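Local structure of carboxylic ester hydrolase (Aspergillus niger, 7K4O) at residues 214-226 and 347-360. The protein probably hydrolyses ester bonds of tannins, releasing gallic acid (3,4,5-trihydroxybenzoic acid), as a serine esterase of the tannase family. Numbering follows the deposited sequence.
Sequences RWSFQQTQHLYSN and LDIDQLGGEYIALL. With GDE (3,4,5-trihydroxybenzoic acid), chain J.
Gln219 starts against Tyr356 and ends on the ligand. Its CB lies 3.5 Å from Tyr356 CB and Tyr356 CG; Gln219 CG stays 4.1 Å from Tyr356 CG, the side chains crossing at about a right angle, and a bend at chi2 (-49°) swings the amide off to the gallic acid. Gln219 OE1 takes a hydrogen bond from the ligand hydroxyl OAE at 2.7 Å, while Gln219 NE2 donates to the neighbouring ligand hydroxyl OAC at 2.8 Å. A water also donates to OE1 and to Leu352 O, tying the Gln219 amide to helix 351-360. Tyr356 is a knob in a hole formed by Trp215, Ser216, Gln219 and Thr220, and Trp215 turns its edge to the phenol face (offset edge-to-face, planes at 76°). Helices 215-221 and 351-360, at 125° to each other, belong to the insertion between strands 205-209 and 410-416 of the alpha/beta-hydrolase sheet and wall one side of the gallic acid pocket. Leu352 lays CB over one face of the His222 ring and reaches the ligand ring with CD1, 3.5 Å from CAJ. At the ring edge, His222 NE2 is hydrogen-bonded to the ligand hydroxyl OAD at 2.7 Å; Asp333 holds ND1. Gly353 lets the backbones close in: its CA sits 3.4 Å from Gln219 O. Farther along, the Asn226 amide grips the backbone twice, OD1 accepting nearly straight from Asp350 N and ND2 donating to Asp348 O.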
loop_
_atom_site.group_PDB
_atom_site.type_symbol
_atom_site.label_atom_id
_atom_site.label_comp_id
_atom_site.label_asym_id
_atom_site.label_seq_id
_atom_site.Cartn_x
_atom_site.Cartn_y
_atom_site.Cartn_z
ATOM N N ARG A 214 8.814 3.224 -4.459
ATOM C CA ARG A 214 9.374 4.312 -5.294
ATOM C C ARG A 214 9.418 5.576 -4.436
ATOM O O ARG A 214 9.028 6.662 -4.901
ATOM C CB ARG A 214 8.583 4.467 -6.596
ATOM C CG ARG A 214 9.387 5.111 -7.707
ATOM C CD ARG A 214 8.661 5.108 -9.034
ATOM N NE ARG A 214 8.510 3.722 -9.525
ATOM C CZ ARG A 214 7.379 3.011 -9.570
ATOM N NH1 ARG A 214 6.231 3.521 -9.189
ATOM N NH2 ARG A 214 7.463 1.755 -9.937
ATOM N N TRP A 215 9.974 5.458 -3.234
ATOM C CA TRP A 215 9.878 6.416 -2.127
ATOM C C TRP A 215 10.099 7.881 -2.574
ATOM O O TRP A 215 9.229 8.714 -2.268
ATOM C CB TRP A 215 10.867 6.037 -1.027
ATOM C CG TRP A 215 10.651 6.863 0.203
ATOM C CD1 TRP A 215 11.254 8.033 0.565
ATOM C CD2 TRP A 215 9.817 6.491 1.308
ATOM N NE1 TRP A 215 10.766 8.446 1.765
ATOM C CE2 TRP A 215 9.893 7.528 2.269
ATOM C CE3 TRP A 215 8.958 5.405 1.561
ATOM C CZ2 TRP A 215 9.131 7.509 3.433
ATOM C CZ3 TRP A 215 8.230 5.379 2.721
ATOM C CH2 TRP A 215 8.311 6.415 3.648
ATOM N N SER A 216 11.217 8.172 -3.237
ATOM C CA SER A 216 11.569 9.590 -3.496
ATOM C C SER A 216 10.519 10.208 -4.426
ATOM O O SER A 216 10.363 11.448 -4.375
ATOM C CB SER A 216 13.012 9.705 -4.029
ATOM O OG SER A 216 13.141 9.137 -5.322
ATOM N N PHE A 217 9.920 9.442 -5.324
ATOM C CA PHE A 217 8.941 9.974 -6.298
ATOM C C PHE A 217 7.591 10.034 -5.611
ATOM O O PHE A 217 6.898 11.041 -5.676
ATOM C CB PHE A 217 8.929 9.111 -7.552
ATOM C CG PHE A 217 10.125 9.273 -8.456
ATOM C CD1 PHE A 217 11.384 8.829 -8.080
ATOM C CD2 PHE A 217 10.014 9.950 -9.660
ATOM C CE1 PHE A 217 12.490 9.057 -8.871
ATOM C CE2 PHE A 217 11.109 10.123 -10.477
ATOM C CZ PHE A 217 12.341 9.685 -10.084
ATOM N N GLN A 218 7.206 8.965 -4.900
ATOM C CA GLN A 218 5.871 8.859 -4.291
ATOM C C GLN A 218 5.716 9.941 -3.225
ATOM O O GLN A 218 4.648 10.561 -3.127
ATOM C CB GLN A 218 5.707 7.469 -3.664
ATOM C CG GLN A 218 4.538 7.383 -2.684
ATOM C CD GLN A 218 3.204 7.861 -3.239
ATOM O OE1 GLN A 218 2.980 7.805 -4.445
ATOM N NE2 GLN A 218 2.325 8.235 -2.321
ATOM N N GLN A 219 6.706 10.152 -2.324
ATOM C CA GLN A 219 6.492 11.099 -1.226
ATOM C C GLN A 219 6.510 12.537 -1.799
ATOM O O GLN A 219 5.660 13.368 -1.426
ATOM C CB GLN A 219 7.535 10.980 -0.120
ATOM C CG GLN A 219 7.706 9.571 0.474
ATOM C CD GLN A 219 6.405 8.916 0.850
ATOM O OE1 GLN A 219 5.425 9.590 1.183
ATOM N NE2 GLN A 219 6.432 7.572 0.921
ATOM N N THR A 220 7.432 12.804 -2.702
ATOM C CA THR A 220 7.580 14.186 -3.220
ATOM C C THR A 220 6.355 14.564 -4.075
ATOM O O THR A 220 5.948 15.757 -4.018
ATOM C CB THR A 220 8.855 14.334 -4.016
ATOM O OG1 THR A 220 9.970 13.909 -3.221
ATOM C CG2 THR A 220 9.077 15.763 -4.457
ATOM N N GLN A 221 5.763 13.643 -4.811
ATOM C CA GLN A 221 4.608 13.964 -5.691
ATOM C C GLN A 221 3.412 14.418 -4.870
ATOM O O GLN A 221 2.524 15.093 -5.466
ATOM C CB GLN A 221 4.290 12.862 -6.692
ATOM C CG GLN A 221 3.769 11.578 -6.090
ATOM C CD GLN A 221 2.292 11.602 -5.759
ATOM O OE1 GLN A 221 1.491 12.127 -6.558
ATOM N NE2 GLN A 221 1.937 11.097 -4.563
ATOM N N HIS A 222 3.372 14.170 -3.572
ATOM C CA HIS A 222 2.297 14.661 -2.694
ATOM C C HIS A 222 2.292 16.214 -2.670
ATOM O O HIS A 222 1.267 16.764 -2.275
ATOM C CB HIS A 222 2.416 14.119 -1.291
ATOM C CG HIS A 222 1.771 12.781 -1.091
ATOM N ND1 HIS A 222 0.393 12.624 -1.207
ATOM C CD2 HIS A 222 2.295 11.562 -0.749
ATOM C CE1 HIS A 222 0.087 11.365 -0.887
ATOM N NE2 HIS A 222 1.249 10.678 -0.618
ATOM N N LEU A 223 3.397 16.846 -3.066
ATOM C CA LEU A 223 3.503 18.341 -3.091
ATOM C C LEU A 223 3.124 18.826 -4.477
ATOM O O LEU A 223 3.028 20.035 -4.629
ATOM C CB LEU A 223 4.926 18.783 -2.725
ATOM C CG LEU A 223 5.363 18.532 -1.298
ATOM C CD1 LEU A 223 6.810 19.020 -1.058
ATOM C CD2 LEU A 223 4.453 19.170 -0.287
ATOM N N TYR A 224 2.956 17.949 -5.479
ATOM C CA TYR A 224 2.760 18.399 -6.878
ATOM C C TYR A 224 1.494 19.287 -7.006
ATOM O O TYR A 224 1.571 20.425 -7.542
ATOM C CB TYR A 224 2.686 17.238 -7.846
ATOM C CG TYR A 224 2.465 17.643 -9.268
ATOM C CD1 TYR A 224 3.218 18.650 -9.856
ATOM C CD2 TYR A 224 1.451 17.075 -10.011
ATOM C CE1 TYR A 224 2.963 19.056 -11.155
ATOM C CE2 TYR A 224 1.208 17.458 -11.313
ATOM C CZ TYR A 224 1.929 18.493 -11.878
ATOM O OH TYR A 224 1.688 18.856 -13.195
ATOM N N SER A 225 0.342 18.826 -6.550
ATOM C CA SER A 225 -0.914 19.622 -6.601
ATOM C C SER A 225 -0.708 21.013 -5.959
ATOM O O SER A 225 -1.151 22.013 -6.550
ATOM C CB SER A 225 -2.025 18.900 -5.936
ATOM O OG SER A 225 -2.393 17.767 -6.700
ATOM N N ASN A 226 -0.101 21.078 -4.791
ATOM C CA ASN A 226 0.231 22.352 -4.106
ATOM C C ASN A 226 1.034 23.249 -5.059
ATOM O O ASN A 226 0.722 24.482 -5.162
ATOM C CB ASN A 226 1.064 22.142 -2.854
ATOM C CG ASN A 226 0.372 21.565 -1.646
ATOM O OD1 ASN A 226 1.039 20.942 -0.813
ATOM N ND2 ASN A 226 -0.927 21.774 -1.506
ATOM N N LEU A 347 -3.367 28.141 -0.049
ATOM C CA LEU A 347 -2.469 26.963 -0.004
ATOM C C LEU A 347 -2.665 26.206 1.313
ATOM O O LEU A 347 -2.682 26.805 2.397
ATOM C CB LEU A 347 -1.042 27.480 -0.183
ATOM C CG LEU A 347 0.074 26.452 -0.051
ATOM C CD1 LEU A 347 -0.053 25.426 -1.165
ATOM C CD2 LEU A 347 1.424 27.139 -0.137
ATOM N N ASP A 348 -2.750 24.880 1.218
ATOM C CA ASP A 348 -2.757 23.973 2.385
ATOM C C ASP A 348 -1.715 22.873 2.121
ATOM O O ASP A 348 -2.027 21.970 1.320
ATOM C CB ASP A 348 -4.155 23.398 2.590
ATOM C CG ASP A 348 -4.295 22.621 3.888
ATOM O OD1 ASP A 348 -3.292 22.496 4.629
ATOM O OD2 ASP A 348 -5.421 22.150 4.149
ATOM N N ILE A 349 -0.522 23.013 2.693
ATOM C CA ILE A 349 0.643 22.150 2.326
ATOM C C ILE A 349 0.311 20.703 2.687
ATOM O O ILE A 349 -0.028 20.446 3.853
ATOM C CB ILE A 349 1.938 22.633 2.998
ATOM C CG1 ILE A 349 2.296 24.025 2.482
ATOM C CG2 ILE A 349 3.061 21.642 2.705
ATOM C CD1 ILE A 349 3.370 24.718 3.261
ATOM N N ASP A 350 0.418 19.812 1.712
ATOM C CA ASP A 350 0.135 18.382 1.945
ATOM C C ASP A 350 1.048 17.816 3.040
ATOM O O ASP A 350 2.271 17.930 2.933
ATOM C CB ASP A 350 0.301 17.619 0.653
ATOM C CG ASP A 350 -0.129 16.185 0.847
ATOM O OD1 ASP A 350 -1.314 15.924 0.703
ATOM O OD2 ASP A 350 0.729 15.381 1.243
ATOM N N GLN A 351 0.446 17.160 4.024
ATOM C CA GLN A 351 1.129 16.661 5.235
ATOM C C GLN A 351 2.165 15.579 4.832
ATOM O O GLN A 351 3.263 15.622 5.380
ATOM C CB GLN A 351 0.105 16.130 6.235
ATOM C CG GLN A 351 0.672 15.921 7.645
ATOM C CD GLN A 351 1.512 14.667 7.849
ATOM O OE1 GLN A 351 1.300 13.638 7.217
ATOM N NE2 GLN A 351 2.503 14.744 8.730
ATOM N N LEU A 352 1.804 14.606 4.009
ATOM C CA LEU A 352 2.741 13.491 3.718
ATOM C C LEU A 352 3.913 14.022 2.902
ATOM O O LEU A 352 5.058 13.638 3.151
ATOM C CB LEU A 352 2.023 12.368 2.970
ATOM C CG LEU A 352 1.281 11.377 3.871
ATOM C CD1 LEU A 352 0.435 10.465 3.022
ATOM C CD2 LEU A 352 2.238 10.538 4.718
ATOM N N GLY A 353 3.647 14.884 1.927
ATOM C CA GLY A 353 4.732 15.440 1.125
ATOM C C GLY A 353 5.647 16.311 1.967
ATOM O O GLY A 353 6.882 16.175 1.880
ATOM N N GLY A 354 5.072 17.185 2.783
ATOM C CA GLY A 354 5.848 18.056 3.672
ATOM C C GLY A 354 6.663 17.252 4.656
ATOM O O GLY A 354 7.840 17.608 4.943
ATOM N N GLU A 355 6.082 16.183 5.190
ATOM C CA GLU A 355 6.802 15.390 6.194
ATOM C C GLU A 355 8.053 14.771 5.545
ATOM O O GLU A 355 9.101 14.668 6.241
ATOM C CB GLU A 355 5.923 14.300 6.800
ATOM C CG GLU A 355 6.700 13.404 7.768
ATOM C CD GLU A 355 5.888 12.685 8.808
ATOM O OE1 GLU A 355 4.651 12.631 8.674
ATOM O OE2 GLU A 355 6.495 12.201 9.779
ATOM N N TYR A 356 7.977 14.226 4.342
ATOM C CA TYR A 356 9.151 13.636 3.671
ATOM C C TYR A 356 10.284 14.693 3.609
ATOM O O TYR A 356 11.421 14.413 4.039
ATOM C CB TYR A 356 8.841 13.087 2.294
ATOM C CG TYR A 356 10.082 12.731 1.521
ATOM C CD1 TYR A 356 10.954 11.789 2.012
ATOM C CD2 TYR A 356 10.424 13.333 0.328
ATOM C CE1 TYR A 356 12.143 11.484 1.361
ATOM C CE2 TYR A 356 11.557 12.969 -0.382
ATOM C CZ TYR A 356 12.431 12.034 0.133
ATOM O OH TYR A 356 13.599 11.725 -0.509
ATOM N N ILE A 357 9.972 15.874 3.108
ATOM C CA ILE A 357 11.030 16.928 2.979
ATOM C C ILE A 357 11.574 17.285 4.356
ATOM O O ILE A 357 12.814 17.320 4.541
ATOM C CB ILE A 357 10.523 18.142 2.191
ATOM C CG1 ILE A 357 10.055 17.750 0.790
ATOM C CG2 ILE A 357 11.597 19.243 2.176
ATOM C CD1 ILE A 357 11.010 16.913 -0.032
ATOM N N ALA A 358 10.708 17.551 5.327
ATOM C CA ALA A 358 11.158 17.995 6.662
ATOM C C ALA A 358 11.962 16.890 7.361
ATOM O O ALA A 358 12.973 17.185 8.028
ATOM C CB ALA A 358 9.993 18.448 7.498
ATOM N N LEU A 359 11.498 15.628 7.307
ATOM C CA LEU A 359 12.053 14.533 8.128
ATOM C C LEU A 359 13.287 13.900 7.460
ATOM O O LEU A 359 14.231 13.591 8.168
ATOM C CB LEU A 359 10.990 13.450 8.315
ATOM C CG LEU A 359 11.372 12.347 9.292
ATOM C CD1 LEU A 359 11.463 12.862 10.713
ATOM C CD2 LEU A 359 10.383 11.203 9.121
ATOM N N LEU A 360 13.219 13.596 6.172
ATOM C CA LEU A 360 14.213 12.730 5.536
ATOM C C LEU A 360 15.100 13.493 4.544
ATOM O O LEU A 360 16.088 12.941 4.115
ATOM C CB LEU A 360 13.503 11.549 4.893
ATOM C CG LEU A 360 12.979 10.517 5.893
ATOM C CD1 LEU A 360 11.953 9.644 5.195
ATOM C CD2 LEU A 360 14.124 9.690 6.436
HETATM O OAA GDE J . 0.446 4.019 4.456
HETATM O OAB GDE J . -1.323 5.221 3.887
HETATM O OAC GDE J . 4.339 6.830 2.613
HETATM O OAD GDE J . 0.484 8.211 0.152
HETATM O OAE GDE J . 3.116 8.364 0.597
HETATM C CAF GDE J . 2.140 5.902 3.218
HETATM C CAG GDE J . 0.168 6.605 1.963
HETATM C CAH GDE J . -0.087 4.987 3.834
HETATM C CAI GDE J . 2.941 6.738 2.425
HETATM C CAJ GDE J . 0.971 7.480 1.186
HETATM C CAK GDE J . 0.773 5.905 2.995
HETATM C CAL GDE J . 2.322 7.512 1.407
HETATM O O HOH W 1 5.988 11.161 3.602
#